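Local coordinates for protein thermotoga maritima TmcAL (PDB 5Y0T) that belongs to the nucleotidyltransferase-like enzymes of the HUP clan and binds adenosine-5'-rp-alpha-thio-triphosphate, at residues I50-M62 with E411-T423. Sequence-based numbering, arbitrary orientation.
Sequences IDKFARAEIALRM and ERDFSIHPIFLRT
The ring of Phe53 is sandwiched between Ile416, whose CB stands over its centre in a CH-pi contact 3.9 Å from the centroid, and the aliphatic CG of Lys52 on the opposite face. Asp51 OD2 lies at the ring edge, in plane, and the guanidinium of Arg412, turned 76° from the ring, has Ile416 CG1 over one of its own faces. In this HUP-clan fold, helix 52-61 packs on the C-terminal tail, where the short helix 412-415 leads into strand 419-421, added parallel to strand 337-343 of the central sheet; the axes of helix 52-61 and strand 419-421 run 25° apart.

Asp51 is the N-cap of helix 52-61 and splits its carboxylate between two tasks. OD1 takes the N-H of Ala54 almost straight (170°). Through its syn lone pair, Asp51 OD2 receives Arg412 NH2 at 2.7 Å in a salt bridge, to which NE of the same arginine adds a weak bond. The bend of Arg412 at chi3 brings its guanidinium round to this oxygen. A second salt bridge joins Lys52 NZ to Asp413 OD2 at 2.8 Å; the two buried groups are each paired a second time, Lys52 with Glu69 and Asp413 with Arg338.

Farther along the helix the contact becomes mainly apolar. Ile419 sends CG2 against Glu57 CB (3.8 Å) and CG1 to the carbonyl oxygen of Phe53, while Leu60 CD1 reaches Ile419 CG2 from the next turn. With chi1 near trans, Glu57 also lays its CG against Ile419 CG2, and its carboxylate is salt-bridged to Arg61 and Arg239. At the far end a single methyl, Leu421 CD1, lies 3.7 Å from both Leu60 CB and Arg61 CG.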
ATOM      1  N   ILE A  50       6.093  20.548   6.661  1.00 19.37           N
ATOM      2  CA  ILE A  50       4.884  20.717   7.492  1.00 20.06           C
ATOM      3  C   ILE A  50       3.705  20.846   6.538  1.00 20.72           C
ATOM      4  O   ILE A  50       3.920  21.082   5.351  1.00 18.65           O
ATOM      5  CB  ILE A  50       4.934  21.942   8.411  1.00 18.35           C
ATOM      6  CG1 ILE A  50       5.258  23.214   7.605  1.00 16.23           C
ATOM      7  CG2 ILE A  50       5.955  21.758   9.542  1.00 18.40           C
ATOM      8  CD1 ILE A  50       5.314  24.475   8.503  1.00 23.73           C
ATOM      9  N   ASP A  51       2.469  20.701   7.018  1.00 20.56           N
ATOM     10  CA  ASP A  51       1.389  20.483   6.052  1.00 18.87           C
ATOM     11  C   ASP A  51       0.872  21.781   5.442  1.00 19.63           C
ATOM     12  O   ASP A  51       1.327  22.872   5.780  1.00 16.04           O
ATOM     13  CB  ASP A  51       0.243  19.643   6.668  1.00 22.06           C
ATOM     14  CG  ASP A  51      -0.611  20.389   7.684  1.00 23.38           C
ATOM     15  OD1 ASP A  51      -0.515  21.628   7.840  1.00 23.54           O
ATOM     16  OD2 ASP A  51      -1.423  19.694   8.338  1.00 27.54           O
ATOM     17  N   LYS A  52      -0.072  21.650   4.515  1.00 16.06           N
ATOM     18  CA  LYS A  52      -0.486  22.790   3.701  1.00 17.17           C
ATOM     19  C   LYS A  52      -1.286  23.802   4.514  1.00 18.28           C
ATOM     20  O   LYS A  52      -1.303  24.993   4.189  1.00 20.85           O
ATOM     21  CB  LYS A  52      -1.311  22.302   2.495  1.00 16.79           C
ATOM     22  CG  LYS A  52      -2.645  21.664   2.908  1.00 18.33           C
ATOM     23  CD  LYS A  52      -3.258  20.863   1.758  1.00 14.31           C
ATOM     24  CE  LYS A  52      -4.570  20.200   2.211  1.00 17.96           C
ATOM     25  NZ  LYS A  52      -5.196  19.404   1.096  1.00 18.23           N
ATOM     26  N   PHE A  53      -1.930  23.349   5.584  1.00 17.22           N
ATOM     27  CA  PHE A  53      -2.695  24.280   6.423  1.00 17.75           C
ATOM     28  C   PHE A  53      -1.749  25.211   7.189  1.00 22.95           C
ATOM     29  O   PHE A  53      -1.977  26.423   7.302  1.00 21.94           O
ATOM     30  CB  PHE A  53      -3.607  23.495   7.371  1.00 22.95           C
ATOM     31  CG  PHE A  53      -4.562  22.574   6.645  1.00 22.19           C
ATOM     32  CD1 PHE A  53      -5.579  23.090   5.865  1.00 27.72           C
ATOM     33  CD2 PHE A  53      -4.429  21.204   6.737  1.00 26.73           C
ATOM     34  CE1 PHE A  53      -6.452  22.244   5.190  1.00 25.02           C
ATOM     35  CE2 PHE A  53      -5.297  20.358   6.062  1.00 30.79           C
ATOM     36  CZ  PHE A  53      -6.304  20.883   5.295  1.00 24.05           C
ATOM     37  N   ALA A  54      -0.667  24.644   7.697  1.00 19.84           N
ATOM     38  CA  ALA A  54       0.366  25.447   8.342  1.00 18.00           C
ATOM     39  C   ALA A  54       1.057  26.374   7.335  1.00 19.53           C
ATOM     40  O   ALA A  54       1.277  27.562   7.603  1.00 21.47           O
ATOM     41  CB  ALA A  54       1.388  24.538   9.024  1.00 19.35           C
ATOM     42  N   ARG A  55       1.405  25.844   6.172  1.00 16.83           N
ATOM     43  CA  ARG A  55       2.136  26.664   5.206  1.00 20.65           C
ATOM     44  C   ARG A  55       1.213  27.732   4.583  1.00 22.60           C
ATOM     45  O   ARG A  55       1.664  28.831   4.269  1.00 17.30           O
ATOM     46  CB  ARG A  55       2.797  25.771   4.144  1.00 15.33           C
ATOM     47  CG  ARG A  55       4.183  25.275   4.592  1.00 22.20           C
ATOM     48  CD  ARG A  55       4.613  23.958   3.915  1.00 21.79           C
ATOM     49  NE  ARG A  55       4.353  23.966   2.474  1.00 16.81           N
ATOM     50  CZ  ARG A  55       3.441  23.197   1.894  1.00 16.79           C
ATOM     51  NH1 ARG A  55       2.737  22.335   2.629  1.00 16.67           N
ATOM     52  NH2 ARG A  55       3.242  23.270   0.587  1.00 18.05           N
ATOM     53  N   ALA A  56      -0.078  27.432   4.444  1.00 18.36           N
ATOM     54  CA  ALA A  56      -1.044  28.460   4.007  1.00 21.63           C
ATOM     55  C   ALA A  56      -1.088  29.633   4.988  1.00 20.76           C
ATOM     56  O   ALA A  56      -1.117  30.811   4.592  1.00 18.76           O
ATOM     57  CB  ALA A  56      -2.444  27.860   3.844  1.00 21.10           C
ATOM     58  N   GLU A  57      -1.085  29.323   6.277  1.00 17.66           N
ATOM     59  CA  GLU A  57      -1.130  30.391   7.265  1.00 23.00           C
ATOM     60  C   GLU A  57       0.122  31.263   7.196  1.00 22.36           C
ATOM     61  O   GLU A  57       0.035  32.497   7.305  1.00 23.22           O
ATOM     62  CB  GLU A  57      -1.297  29.834   8.690  1.00 20.18           C
ATOM     63  CG  GLU A  57      -1.421  30.940   9.698  1.00 22.32           C
ATOM     64  CD  GLU A  57      -1.599  30.460  11.127  1.00 26.52           C
ATOM     65  OE1 GLU A  57      -2.008  29.297  11.341  1.00 25.81           O
ATOM     66  OE2 GLU A  57      -1.320  31.267  12.032  1.00 27.45           O
ATOM     67  N   ILE A  58       1.286  30.638   7.044  1.00 17.03           N
ATOM     68  CA  ILE A  58       2.518  31.422   6.855  1.00 18.13           C
ATOM     69  C   ILE A  58       2.422  32.340   5.637  1.00 18.73           C
ATOM     70  O   ILE A  58       2.789  33.521   5.704  1.00 20.33           O
ATOM     71  CB  ILE A  58       3.759  30.513   6.704  1.00 24.84           C
ATOM     72  CG1 ILE A  58       3.966  29.663   7.969  1.00 20.92           C
ATOM     73  CG2 ILE A  58       4.999  31.363   6.407  1.00 19.00           C
ATOM     74  CD1 ILE A  58       4.950  28.488   7.790  1.00 20.26           C
ATOM     75  N   ALA A  59       1.887  31.828   4.537  1.00 17.24           N
ATOM     76  CA  ALA A  59       1.789  32.638   3.314  1.00 19.21           C
ATOM     77  C   ALA A  59       0.933  33.878   3.580  1.00 20.07           C
ATOM     78  O   ALA A  59       1.310  35.008   3.225  1.00 20.87           O
ATOM     79  CB  ALA A  59       1.210  31.805   2.159  1.00 15.27           C
ATOM     80  N   LEU A  60      -0.194  33.675   4.254  1.00 21.42           N
ATOM     81  CA  LEU A  60      -1.050  34.791   4.654  1.00 19.49           C
ATOM     82  C   LEU A  60      -0.299  35.797   5.516  1.00 25.40           C
ATOM     83  O   LEU A  60      -0.407  37.013   5.309  1.00 21.87           O
ATOM     84  CB  LEU A  60      -2.271  34.292   5.418  1.00 20.60           C
ATOM     85  CG  LEU A  60      -3.193  33.354   4.640  1.00 20.87           C
ATOM     86  CD1 LEU A  60      -4.422  33.021   5.502  1.00 20.84           C
ATOM     87  CD2 LEU A  60      -3.601  33.973   3.291  1.00 24.06           C
ATOM     88  N   ARG A  61       0.443  35.302   6.501  1.00 18.31           N
ATOM     89  CA  ARG A  61       1.193  36.209   7.368  1.00 18.22           C
ATOM     90  C   ARG A  61       2.256  36.989   6.617  1.00 25.13           C
ATOM     91  O   ARG A  61       2.628  38.102   7.017  1.00 25.84           O
ATOM     92  CB  ARG A  61       1.815  35.432   8.521  1.00 23.66           C
ATOM     93  CG  ARG A  61       0.766  34.940   9.508  1.00 27.10           C
ATOM     94  CD  ARG A  61       1.383  34.327  10.737  1.00 39.38           C
ATOM     95  NE  ARG A  61       0.364  34.030  11.738  1.00 54.68           N
ATOM     96  CZ  ARG A  61       0.632  33.621  12.971  1.00 71.04           C
ATOM     97  NH1 ARG A  61       1.892  33.460  13.359  1.00 72.87           N
ATOM     98  NH2 ARG A  61      -0.360  33.381  13.817  1.00 79.91           N
ATOM     99  N   MET A  62       2.729  36.431   5.508  1.00 23.85           N
ATOM    100  CA  MET A  62       3.837  37.037   4.796  1.00 27.24           C
ATOM    101  C   MET A  62       3.383  38.010   3.721  1.00 32.40           C
ATOM    102  O   MET A  62       4.219  38.625   3.058  1.00 26.04           O
ATOM    103  CB  MET A  62       4.729  35.955   4.191  1.00 26.01           C
ATOM    104  CG  MET A  62       5.407  35.068   5.230  1.00 30.42           C
ATOM    105  SD  MET A  62       6.573  35.923   6.318  1.00 37.29           S
ATOM    106  CE  MET A  62       5.561  36.334   7.721  1.00 44.81           C
ATOM    107  N   GLU A 411     -10.058  13.275   8.951  1.00 21.46           N
ATOM    108  CA  GLU A 411      -9.662  13.763   7.630  1.00 20.47           C
ATOM    109  C   GLU A 411      -9.453  15.269   7.707  1.00 23.69           C
ATOM    110  O   GLU A 411     -10.413  16.022   7.813  1.00 20.69           O
ATOM    111  CB  GLU A 411     -10.718  13.403   6.588  1.00 22.28           C
ATOM    112  CG  GLU A 411     -10.949  11.886   6.438  1.00 19.49           C
ATOM    113  CD  GLU A 411     -11.838  11.554   5.255  1.00 23.96           C
ATOM    114  OE1 GLU A 411     -11.342  11.560   4.113  1.00 23.84           O
ATOM    115  OE2 GLU A 411     -13.040  11.304   5.463  1.00 26.82           O
ATOM    116  N   ARG A 412      -8.201  15.707   7.652  1.00 17.56           N
ATOM    117  CA  ARG A 412      -7.917  17.126   7.859  1.00 20.54           C
ATOM    118  C   ARG A 412      -8.499  18.025   6.777  1.00 22.20           C
ATOM    119  O   ARG A 412      -8.808  19.186   7.053  1.00 24.92           O
ATOM    120  CB  ARG A 412      -6.402  17.347   8.012  1.00 18.96           C
ATOM    121  CG  ARG A 412      -5.936  16.881   9.399  1.00 25.20           C
ATOM    122  CD  ARG A 412      -4.418  16.869   9.537  1.00 23.19           C
ATOM    123  NE  ARG A 412      -3.798  18.203   9.470  1.00 25.05           N
ATOM    124  CZ  ARG A 412      -3.759  19.067  10.480  1.00 23.05           C
ATOM    125  NH1 ARG A 412      -4.365  18.784  11.630  1.00 21.53           N
ATOM    126  NH2 ARG A 412      -3.139  20.238  10.336  1.00 24.85           N
ATOM    127  N   ASP A 413      -8.702  17.517   5.562  1.00 15.41           N
ATOM    128  CA  ASP A 413      -9.400  18.358   4.591  1.00 20.26           C
ATOM    129  C   ASP A 413     -10.816  18.718   5.028  1.00 24.17           C
ATOM    130  O   ASP A 413     -11.347  19.751   4.641  1.00 21.39           O
ATOM    131  CB  ASP A 413      -9.463  17.691   3.242  1.00 20.73           C
ATOM    132  CG  ASP A 413      -8.151  17.754   2.539  1.00 20.48           C
ATOM    133  OD1 ASP A 413      -7.559  16.686   2.353  1.00 20.77           O
ATOM    134  OD2 ASP A 413      -7.701  18.881   2.225  1.00 23.17           O
ATOM    135  N   PHE A 414     -11.470  17.820   5.741  1.00 21.69           N
ATOM    136  CA  PHE A 414     -12.798  18.137   6.248  1.00 21.11           C
ATOM    137  C   PHE A 414     -12.803  18.814   7.612  1.00 26.43           C
ATOM    138  O   PHE A 414     -13.696  19.608   7.900  1.00 30.77           O
ATOM    139  CB  PHE A 414     -13.656  16.873   6.221  1.00 22.99           C
ATOM    140  CG  PHE A 414     -13.801  16.321   4.835  1.00 24.33           C
ATOM    141  CD1 PHE A 414     -14.725  16.873   3.952  1.00 27.11           C
ATOM    142  CD2 PHE A 414     -12.956  15.315   4.376  1.00 25.42           C
ATOM    143  CE1 PHE A 414     -14.836  16.403   2.649  1.00 23.43           C
ATOM    144  CE2 PHE A 414     -13.068  14.827   3.063  1.00 26.52           C
ATOM    145  CZ  PHE A 414     -14.008  15.362   2.206  1.00 23.57           C
ATOM    146  N   SER A 415     -11.825  18.502   8.449  1.00 21.62           N
ATOM    147  CA  SER A 415     -11.851  19.022   9.818  1.00 23.82           C
ATOM    148  C   SER A 415     -11.266  20.441   9.920  1.00 25.60           C
ATOM    149  O   SER A 415     -11.649  21.204  10.798  1.00 23.13           O
ATOM    150  CB  SER A 415     -11.129  18.058  10.770  1.00 26.79           C
ATOM    151  OG  SER A 415      -9.735  18.071  10.558  1.00 42.99           O
ATOM    152  N   ILE A 416     -10.349  20.789   9.019  1.00 19.44           N
ATOM    153  CA  ILE A 416      -9.687  22.097   9.049  1.00 21.08           C
ATOM    154  C   ILE A 416     -10.286  23.002   7.988  1.00 27.73           C
ATOM    155  O   ILE A 416     -10.129  22.746   6.798  1.00 23.92           O
ATOM    156  CB  ILE A 416      -8.163  22.005   8.767  1.00 16.74           C
ATOM    157  CG1 ILE A 416      -7.460  20.953   9.648  1.00 28.00           C
ATOM    158  CG2 ILE A 416      -7.499  23.408   8.852  1.00 20.83           C
ATOM    159  CD1 ILE A 416      -7.579  21.158  11.141  1.00 37.61           C
ATOM    160  N   HIS A 417     -10.969  24.061   8.399  1.00 25.22           N
ATOM    161  CA  HIS A 417     -11.517  24.999   7.420  1.00 25.18           C
ATOM    162  C   HIS A 417     -10.406  25.931   6.912  1.00 23.66           C
ATOM    163  O   HIS A 417      -9.333  25.978   7.508  1.00 22.90           O
ATOM    164  CB  HIS A 417     -12.700  25.767   8.042  1.00 24.40           C
ATOM    165  CG  HIS A 417     -13.907  24.900   8.241  1.00 31.22           C
ATOM    166  ND1 HIS A 417     -14.192  24.282   9.440  1.00 38.90           N
ATOM    167  CD2 HIS A 417     -14.853  24.480   7.367  1.00 35.64           C
ATOM    168  CE1 HIS A 417     -15.283  23.544   9.306  1.00 35.94           C
ATOM    169  NE2 HIS A 417     -15.703  23.649   8.059  1.00 38.06           N
ATOM    170  N   PRO A 418     -10.650  26.649   5.804  1.00 21.86           N
ATOM    171  CA  PRO A 418      -9.645  27.604   5.317  1.00 20.65           C
ATOM    172  C   PRO A 418      -9.100  28.473   6.434  1.00 20.38           C
ATOM    173  O   PRO A 418      -9.872  29.009   7.245  1.00 18.29           O
ATOM    174  CB  PRO A 418     -10.441  28.459   4.330  1.00 20.63           C
ATOM    175  CG  PRO A 418     -11.444  27.491   3.761  1.00 22.85           C
ATOM    176  CD  PRO A 418     -11.811  26.569   4.893  1.00 20.55           C
ATOM    177  N   ILE A 419      -7.784  28.609   6.487  1.00 17.54           N
ATOM    178  CA  ILE A 419      -7.186  29.488   7.486  1.00 14.33           C
ATOM    179  C   ILE A 419      -7.745  30.897   7.325  1.00 19.16           C
ATOM    180  O   ILE A 419      -7.881  31.381   6.203  1.00 22.24           O
ATOM    181  CB  ILE A 419      -5.646  29.532   7.359  1.00 21.00           C
ATOM    182  CG1 ILE A 419      -5.062  28.114   7.316  1.00 21.76           C
ATOM    183  CG2 ILE A 419      -5.023  30.424   8.461  1.00 20.81           C
ATOM    184  CD1 ILE A 419      -5.539  27.220   8.454  1.00 27.18           C
ATOM    185  N   PHE A 420      -8.067  31.559   8.435  1.00 19.41           N
ATOM    186  CA  PHE A 420      -8.512  32.958   8.357  1.00 18.82           C
ATOM    187  C   PHE A 420      -7.781  33.860   9.353  1.00 22.43           C
ATOM    188  O   PHE A 420      -7.705  33.552  10.542  1.00 22.17           O
ATOM    189  CB  PHE A 420     -10.027  33.073   8.592  1.00 22.48           C
ATOM    190  CG  PHE A 420     -10.536  34.494   8.494  1.00 20.11           C
ATOM    191  CD1 PHE A 420     -10.748  35.080   7.250  1.00 16.53           C
ATOM    192  CD2 PHE A 420     -10.738  35.253   9.631  1.00 18.85           C
ATOM    193  CE1 PHE A 420     -11.179  36.408   7.150  1.00 18.09           C
ATOM    194  CE2 PHE A 420     -11.175  36.577   9.541  1.00 28.05           C
ATOM    195  CZ  PHE A 420     -11.392  37.148   8.299  1.00 19.91           C
ATOM    196  N   LEU A 421      -7.292  35.006   8.875  1.00 17.95           N
ATOM    197  CA  LEU A 421      -6.597  35.955   9.749  1.00 21.65           C
ATOM    198  C   LEU A 421      -7.228  37.317   9.609  1.00 24.51           C
ATOM    199  O   LEU A 421      -7.440  37.778   8.488  1.00 21.63           O
ATOM    200  CB  LEU A 421      -5.104  36.046   9.402  1.00 18.74           C
ATOM    201  CG  LEU A 421      -4.313  34.742   9.389  1.00 25.00           C
ATOM    202  CD1 LEU A 421      -2.852  35.001   9.016  1.00 25.47           C
ATOM    203  CD2 LEU A 421      -4.406  34.076  10.744  1.00 30.26           C
ATOM    204  N   ARG A 422      -7.522  37.961  10.734  1.00 22.66           N
ATOM    205  CA  ARG A 422      -8.040  39.321  10.698  1.00 23.21           C
ATOM    206  C   ARG A 422      -6.920  40.272  10.308  1.00 27.08           C
ATOM    207  O   ARG A 422      -5.749  39.980  10.508  1.00 25.44           O
ATOM    208  CB  ARG A 422      -8.641  39.713  12.040  1.00 25.16           C
ATOM    209  CG  ARG A 422      -9.803  38.824  12.433  1.00 33.61           C
ATOM    210  CD  ARG A 422     -10.499  39.356  13.666  1.00 40.43           C
ATOM    211  NE  ARG A 422     -11.124  40.643  13.401  1.00 49.77           N
ATOM    212  CZ  ARG A 422     -11.944  41.259  14.244  1.00 55.13           C
ATOM    213  NH1 ARG A 422     -12.239  40.695  15.407  1.00 48.47           N
ATOM    214  NH2 ARG A 422     -12.466  42.434  13.919  1.00 60.99           N
ATOM    215  N   THR A 423      -7.279  41.405   9.724  1.00 33.17           N
ATOM    216  CA  THR A 423      -6.261  42.301   9.197  1.00 34.06           C
ATOM    217  C   THR A 423      -6.175  43.509  10.118  1.00 44.47           C
ATOM    218  O   THR A 423      -5.895  43.357  11.317  1.00 43.45           O
ATOM    219  CB  THR A 423      -6.559  42.726   7.723  1.00 48.64           C
ATOM    220  OG1 THR A 423      -7.884  43.252   7.639  1.00 38.63           O
ATOM    221  CG2 THR A 423      -6.385  41.521   6.691  1.00 17.51           C
TER